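Local atomic coordinates of integral membrane indolylacetylinositol arabinosyltransferase EmbB (Mycolicibacterium smegmatis MC2 155, PDB entry 7BVC), a protein that probably transfers arabinosyl units at the mycobacterial membrane, building the arabinan of cell wall arabinogalactan. Residues B[408-414]-B[447-452]; B[517-523]-B[628-633]. One frame throughout, in Å; residues are numbered along the deposited sequence.

Contact 1 of 2, residues B[408-414]-B[447-452]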
loop_
_atom_site.group_PDB
_atom_site.type_symbol
_atom_site.label_atom_id
_atom_site.label_comp_id
_atom_site.label_asym_id
_atom_site.label_seq_id
_atom_site.Cartn_x
_atom_site.Cartn_y
_atom_site.Cartn_z
ATOM N N ALA B 408 -0.763 39.685 -21.790
ATOM C CA ALA B 408 -0.684 40.906 -20.993
ATOM C C ALA B 408 0.752 41.399 -20.888
ATOM O O ALA B 408 1.012 42.605 -20.975
ATOM C CB ALA B 408 -1.267 40.668 -19.601
ATOM N N VAL B 409 1.698 40.480 -20.693
ATOM C CA VAL B 409 3.106 40.865 -20.623
ATOM C C VAL B 409 3.572 41.421 -21.964
ATOM O O VAL B 409 4.328 42.399 -22.019
ATOM C CB VAL B 409 3.965 39.667 -20.175
ATOM C CG1 VAL B 409 5.440 39.974 -20.346
ATOM C CG2 VAL B 409 3.657 39.305 -18.734
ATOM N N THR B 410 3.123 40.815 -23.063
ATOM C CA THR B 410 3.549 41.251 -24.389
ATOM C C THR B 410 3.007 42.639 -24.714
ATOM O O THR B 410 3.772 43.573 -24.975
ATOM C CB THR B 410 3.098 40.238 -25.442
ATOM O OG1 THR B 410 3.871 39.040 -25.318
ATOM C CG2 THR B 410 3.272 40.806 -26.839
ATOM N N SER B 411 1.683 42.793 -24.702
ATOM C CA SER B 411 1.076 44.057 -25.106
ATOM C C SER B 411 1.245 45.157 -24.069
ATOM O O SER B 411 1.083 46.334 -24.405
ATOM C CB SER B 411 -0.409 43.853 -25.400
ATOM O OG SER B 411 -1.115 43.493 -24.225
ATOM N N GLY B 412 1.560 44.808 -22.827
ATOM C CA GLY B 412 1.705 45.808 -21.788
ATOM C C GLY B 412 0.398 46.387 -21.295
ATOM O O GLY B 412 0.307 47.601 -21.078
ATOM N N ARG B 413 -0.620 45.551 -21.111
ATOM C CA ARG B 413 -1.936 45.993 -20.678
ATOM C C ARG B 413 -2.379 45.167 -19.479
ATOM O O ARG B 413 -1.746 44.176 -19.107
ATOM C CB ARG B 413 -2.964 45.882 -21.810
ATOM C CG ARG B 413 -2.758 46.879 -22.932
ATOM C CD ARG B 413 -3.861 46.779 -23.969
ATOM N NE ARG B 413 -3.794 47.864 -24.943
ATOM C CZ ARG B 413 -4.655 48.025 -25.940
ATOM N NH1 ARG B 413 -5.656 47.172 -26.098
ATOM N NH2 ARG B 413 -4.519 49.040 -26.781
ATOM N N LEU B 414 -3.487 45.588 -18.871
ATOM C CA LEU B 414 -4.035 44.917 -17.702
ATOM C C LEU B 414 -5.329 44.165 -17.975
ATOM O O LEU B 414 -5.780 43.412 -17.107
ATOM C CB LEU B 414 -4.278 45.926 -16.570
ATOM C CG LEU B 414 -3.083 46.255 -15.680
ATOM C CD1 LEU B 414 -3.366 47.500 -14.864
ATOM C CD2 LEU B 414 -2.768 45.082 -14.773
ATOM N N PRO B 447 6.247 40.551 -13.784
ATOM C CA PRO B 447 5.982 41.407 -14.949
ATOM C C PRO B 447 4.594 42.024 -14.959
ATOM O O PRO B 447 4.317 42.854 -15.831
ATOM C CB PRO B 447 6.166 40.449 -16.132
ATOM C CG PRO B 447 5.795 39.137 -15.588
ATOM C CD PRO B 447 6.311 39.130 -14.179
ATOM N N ILE B 448 3.719 41.654 -14.029
ATOM C CA ILE B 448 2.426 42.317 -13.892
ATOM C C ILE B 448 2.501 43.452 -12.879
ATOM O O ILE B 448 1.868 44.495 -13.055
ATOM C CB ILE B 448 1.340 41.288 -13.517
ATOM C CG1 ILE B 448 1.096 40.329 -14.684
ATOM C CG2 ILE B 448 0.044 41.979 -13.137
ATOM C CD1 ILE B 448 0.670 41.014 -15.958
ATOM N N LEU B 449 3.280 43.272 -11.811
ATOM C CA LEU B 449 3.602 44.404 -10.950
ATOM C C LEU B 449 4.363 45.470 -11.723
ATOM O O LEU B 449 4.165 46.671 -11.502
ATOM C CB LEU B 449 4.412 43.937 -9.742
ATOM C CG LEU B 449 3.617 43.341 -8.582
ATOM C CD1 LEU B 449 4.556 42.736 -7.557
ATOM C CD2 LEU B 449 2.745 44.406 -7.948
ATOM N N ARG B 450 5.237 45.049 -12.642
ATOM C CA ARG B 450 5.957 46.007 -13.473
ATOM C C ARG B 450 5.024 46.810 -14.371
ATOM O O ARG B 450 5.408 47.888 -14.836
ATOM C CB ARG B 450 7.003 45.282 -14.321
ATOM C CG ARG B 450 8.155 46.163 -14.768
ATOM C CD ARG B 450 9.314 45.339 -15.304
ATOM N NE ARG B 450 9.938 44.526 -14.267
ATOM C CZ ARG B 450 10.201 43.231 -14.390
ATOM N NH1 ARG B 450 9.893 42.591 -15.510
ATOM N NH2 ARG B 450 10.773 42.571 -13.393
ATOM N N ILE B 451 3.818 46.312 -14.624
ATOM C CA ILE B 451 2.831 47.049 -15.408
ATOM C C ILE B 451 1.954 47.915 -14.514
ATOM O O ILE B 451 1.629 49.053 -14.865
ATOM C CB ILE B 451 1.985 46.065 -16.241
ATOM C CG1 ILE B 451 2.835 45.419 -17.334
ATOM C CG2 ILE B 451 0.788 46.767 -16.851
ATOM C CD1 ILE B 451 2.214 44.176 -17.921
ATOM N N VAL B 452 1.558 47.383 -13.357
ATOM C CA VAL B 452 0.702 48.139 -12.445
ATOM C C VAL B 452 1.438 49.363 -11.916
ATOM O O VAL B 452 0.922 50.486 -11.963
ATOM C CB VAL B 452 0.207 47.239 -11.299
ATOM C CG1 VAL B 452 -0.563 48.061 -10.286
ATOM C CG2 VAL B 452 -0.667 46.126 -11.844
#
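V409 and P447 lie across from each other with CA atoms 6.4 Å apart, and G412 faces I451 at 6.6 Å, so the last turn of helix 391-411 and the chain just beyond it run beside helix 446-455. G412 is the first residue to leave helical angles, with positive phi, and its N still bonds to A408 O.

I451 sits in the middle. CG1 stands anti to the carbonyl carbon (chi1 -68°) and CD1 extends from it into the helix end, 3.6 Å from A408 O and 4.1 Å from R413 O. Its other branch, CG2, meets L414 CG at 4.1 Å, the two side chains running antiparallel past one another. Beyond it, L414 CD2 comes to 3.8 Å from V452 CG2, where the two meet roughly perpendicular. V409 lays CG2 against CB of the P447 ring, 3.8 Å away, and I448 CD1 reaches A408 CB at 4.1 Å; both A408 and I448 also touch A417 of helix 415-428.

R413 points away from helix 446-455, to a salt bridge with D247 and a bond to R249 O, and L414 N bonds to D244 OD2. The side chains that meet between the two segments are all aliphatic, and I451 CD1 also rests on two carbonyl oxygens: two helices of the GT-C membrane domain are fitted together here by shape and van der Waals contact.

Contact 2 of 2, residues B[517-523]-B[628-633]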
loop_
_atom_site.group_PDB
_atom_site.type_symbol
_atom_site.label_atom_id
_atom_site.label_comp_id
_atom_site.label_asym_id
_atom_site.label_seq_id
_atom_site.Cartn_x
_atom_site.Cartn_y
_atom_site.Cartn_z
ATOM N N PRO B 517 2.296 -2.992 -10.341
ATOM C CA PRO B 517 1.861 -3.630 -11.600
ATOM C C PRO B 517 0.384 -4.014 -11.574
ATOM O O PRO B 517 0.000 -5.189 -11.550
ATOM C CB PRO B 517 2.786 -4.846 -11.684
ATOM C CG PRO B 517 3.010 -5.222 -10.257
ATOM C CD PRO B 517 2.969 -3.948 -9.444
ATOM N N THR B 518 -0.476 -2.995 -11.578
ATOM C CA THR B 518 -1.917 -3.206 -11.522
ATOM C C THR B 518 -2.611 -2.477 -12.663
ATOM O O THR B 518 -1.951 -1.961 -13.570
ATOM C CB THR B 518 -2.478 -2.738 -10.177
ATOM O OG1 THR B 518 -2.124 -1.368 -9.958
ATOM C CG2 THR B 518 -1.925 -3.586 -9.039
ATOM N N THR B 519 -3.945 -2.435 -12.633
ATOM C CA THR B 519 -4.692 -1.741 -13.675
ATOM C C THR B 519 -4.660 -0.230 -13.486
ATOM O O THR B 519 -4.698 0.514 -14.473
ATOM C CB THR B 519 -6.138 -2.243 -13.699
ATOM O OG1 THR B 519 -6.146 -3.663 -13.896
ATOM C CG2 THR B 519 -6.920 -1.590 -14.828
ATOM N N ASP B 520 -4.573 0.238 -12.241
ATOM C CA ASP B 520 -4.527 1.676 -11.992
ATOM C C ASP B 520 -3.257 2.288 -12.570
ATOM O O ASP B 520 -3.317 3.256 -13.337
ATOM C CB ASP B 520 -4.638 1.953 -10.494
ATOM C CG ASP B 520 -4.970 3.399 -10.194
ATOM O OD1 ASP B 520 -4.784 3.828 -9.036
ATOM O OD2 ASP B 520 -5.419 4.108 -11.119
ATOM N N GLY B 521 -2.099 1.742 -12.210
ATOM C CA GLY B 521 -0.857 2.133 -12.847
ATOM C C GLY B 521 -0.410 1.109 -13.868
ATOM O O GLY B 521 0.146 0.068 -13.511
ATOM N N ALA B 522 -0.637 1.399 -15.145
ATOM C CA ALA B 522 -0.382 0.469 -16.231
ATOM C C ALA B 522 0.667 1.049 -17.173
ATOM O O ALA B 522 1.290 2.076 -16.887
ATOM C CB ALA B 522 -1.687 0.147 -16.960
ATOM N N ILE B 523 0.872 0.374 -18.306
ATOM C CA ILE B 523 1.875 0.820 -19.270
ATOM C C ILE B 523 1.550 2.218 -19.777
ATOM O O ILE B 523 2.438 3.068 -19.916
ATOM C CB ILE B 523 1.989 -0.193 -20.426
ATOM C CG1 ILE B 523 2.727 -1.448 -19.966
ATOM C CG2 ILE B 523 2.707 0.420 -21.613
ATOM C CD1 ILE B 523 2.863 -2.491 -21.043
ATOM N N SER B 628 4.894 -3.138 -16.759
ATOM C CA SER B 628 3.602 -3.333 -16.116
ATOM C C SER B 628 2.651 -3.991 -17.107
ATOM O O SER B 628 3.028 -4.327 -18.232
ATOM C CB SER B 628 3.040 -2.007 -15.603
ATOM O OG SER B 628 1.890 -2.223 -14.806
ATOM N N THR B 629 1.406 -4.175 -16.677
ATOM C CA THR B 629 0.397 -4.804 -17.513
ATOM C C THR B 629 -0.181 -3.800 -18.509
ATOM O O THR B 629 0.111 -2.602 -18.472
ATOM C CB THR B 629 -0.719 -5.397 -16.657
ATOM O OG1 THR B 629 -1.539 -4.342 -16.141
ATOM C CG2 THR B 629 -0.139 -6.188 -15.500
ATOM N N ASN B 630 -1.018 -4.307 -19.411
ATOM C CA ASN B 630 -1.630 -3.478 -20.443
ATOM C C ASN B 630 -3.147 -3.466 -20.296
ATOM O O ASN B 630 -3.874 -3.581 -21.287
ATOM C CB ASN B 630 -1.229 -3.980 -21.832
ATOM C CG ASN B 630 -1.536 -2.980 -22.923
ATOM O OD1 ASN B 630 -1.473 -1.771 -22.708
ATOM N ND2 ASN B 630 -1.881 -3.479 -24.102
ATOM N N GLY B 631 -3.633 -3.341 -19.066
ATOM C CA GLY B 631 -5.056 -3.428 -18.783
ATOM C C GLY B 631 -5.719 -2.063 -18.712
ATOM O O GLY B 631 -5.119 -1.091 -18.252
ATOM N N TRP B 632 -6.961 -2.008 -19.176
ATOM C CA TRP B 632 -7.823 -0.842 -19.053
ATOM C C TRP B 632 -8.909 -1.140 -18.022
ATOM O O TRP B 632 -8.931 -2.207 -17.405
ATOM C CB TRP B 632 -8.392 -0.457 -20.418
ATOM C CG TRP B 632 -7.327 -0.333 -21.469
ATOM C CD1 TRP B 632 -6.821 -1.333 -22.245
ATOM C CD2 TRP B 632 -6.628 0.858 -21.850
ATOM N NE1 TRP B 632 -5.857 -0.840 -23.087
ATOM C CE2 TRP B 632 -5.719 0.503 -22.864
ATOM C CE3 TRP B 632 -6.685 2.192 -21.432
ATOM C CZ2 TRP B 632 -4.875 1.432 -23.466
ATOM C CZ3 TRP B 632 -5.847 3.110 -22.032
ATOM C CH2 TRP B 632 -4.954 2.728 -23.038
ATOM N N TRP B 633 -9.826 -0.191 -17.829
ATOM C CA TRP B 633 -10.535 -0.144 -16.549
ATOM C C TRP B 633 -11.695 -1.133 -16.447
ATOM O O TRP B 633 -11.631 -2.098 -15.679
ATOM C CB TRP B 633 -11.017 1.283 -16.281
ATOM C CG TRP B 633 -10.079 2.048 -15.406
ATOM C CD1 TRP B 633 -9.369 3.162 -15.742
ATOM C CD2 TRP B 633 -9.730 1.742 -14.053
ATOM N NE1 TRP B 633 -8.606 3.575 -14.678
ATOM C CE2 TRP B 633 -8.811 2.719 -13.628
ATOM C CE3 TRP B 633 -10.111 0.741 -13.156
ATOM C CZ2 TRP B 633 -8.266 2.724 -12.348
ATOM C CZ3 TRP B 633 -9.570 0.746 -11.887
ATOM C CH2 TRP B 633 -8.658 1.731 -11.494
#
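D520 meets the six-membered end of the W633 indole, and its side chain can be followed outwards. CB lies 4.1 Å from W633 CH2; CG, swung anti to the backbone N (chi1 -165°), is 4.0 Å from W633 CZ2; and at the tip OD2 comes to 3.4 Å from the same CZ2, at the ring edge and near its plane. The carboxylate is turned 51° from the ring, and OD2 also holds a salt bridge to R525. T519 CG2 comes over one face of that indole, offset toward its rim.

Both segments are loops of the GT-C membrane domain, one leading into helix 527-545, the other following helix 608-625, and two hydrogen bonds tie them. S628 OG donates to G521 O at 3.2 Å, approaching within the plane of the carbonyl toward one of its lone pairs; I523 N donates to T629 O at 3.1 Å. A522 CB rests 3.6 Å from T629 O. I523 lays CG1 against T629 O and S628 O and CD1 against S628 O, while touching M698 of helix 690-712. Further along, N630 ND2 bonds to S705 OG of that same helix, and W632 packs against it too, on S705 and M706.

Contact 1 closes along the chain before contact 2 opens, and the two sit 46 Å apart between centres, with about 36 Å between nearest atoms, in the same GT-C membrane domain. Contact 1 lies farther out, its centre 44 Å from that of the chain, against 17 Å for contact 2. At 408-414/447-452 the neighbours are lipid and cofactor: the P447 side chain is about 5 Å from a bound cardiolipin and that of R413 about 9 Å from the 4'-phosphopantetheine, whose pocket includes the nearby R407. At 517-523/628-633 the W633 side chain is about 6 Å from ethambutol, the inhibitor held by D285, E313, R389 and others, so contact 2 lies just beside the drug pocket.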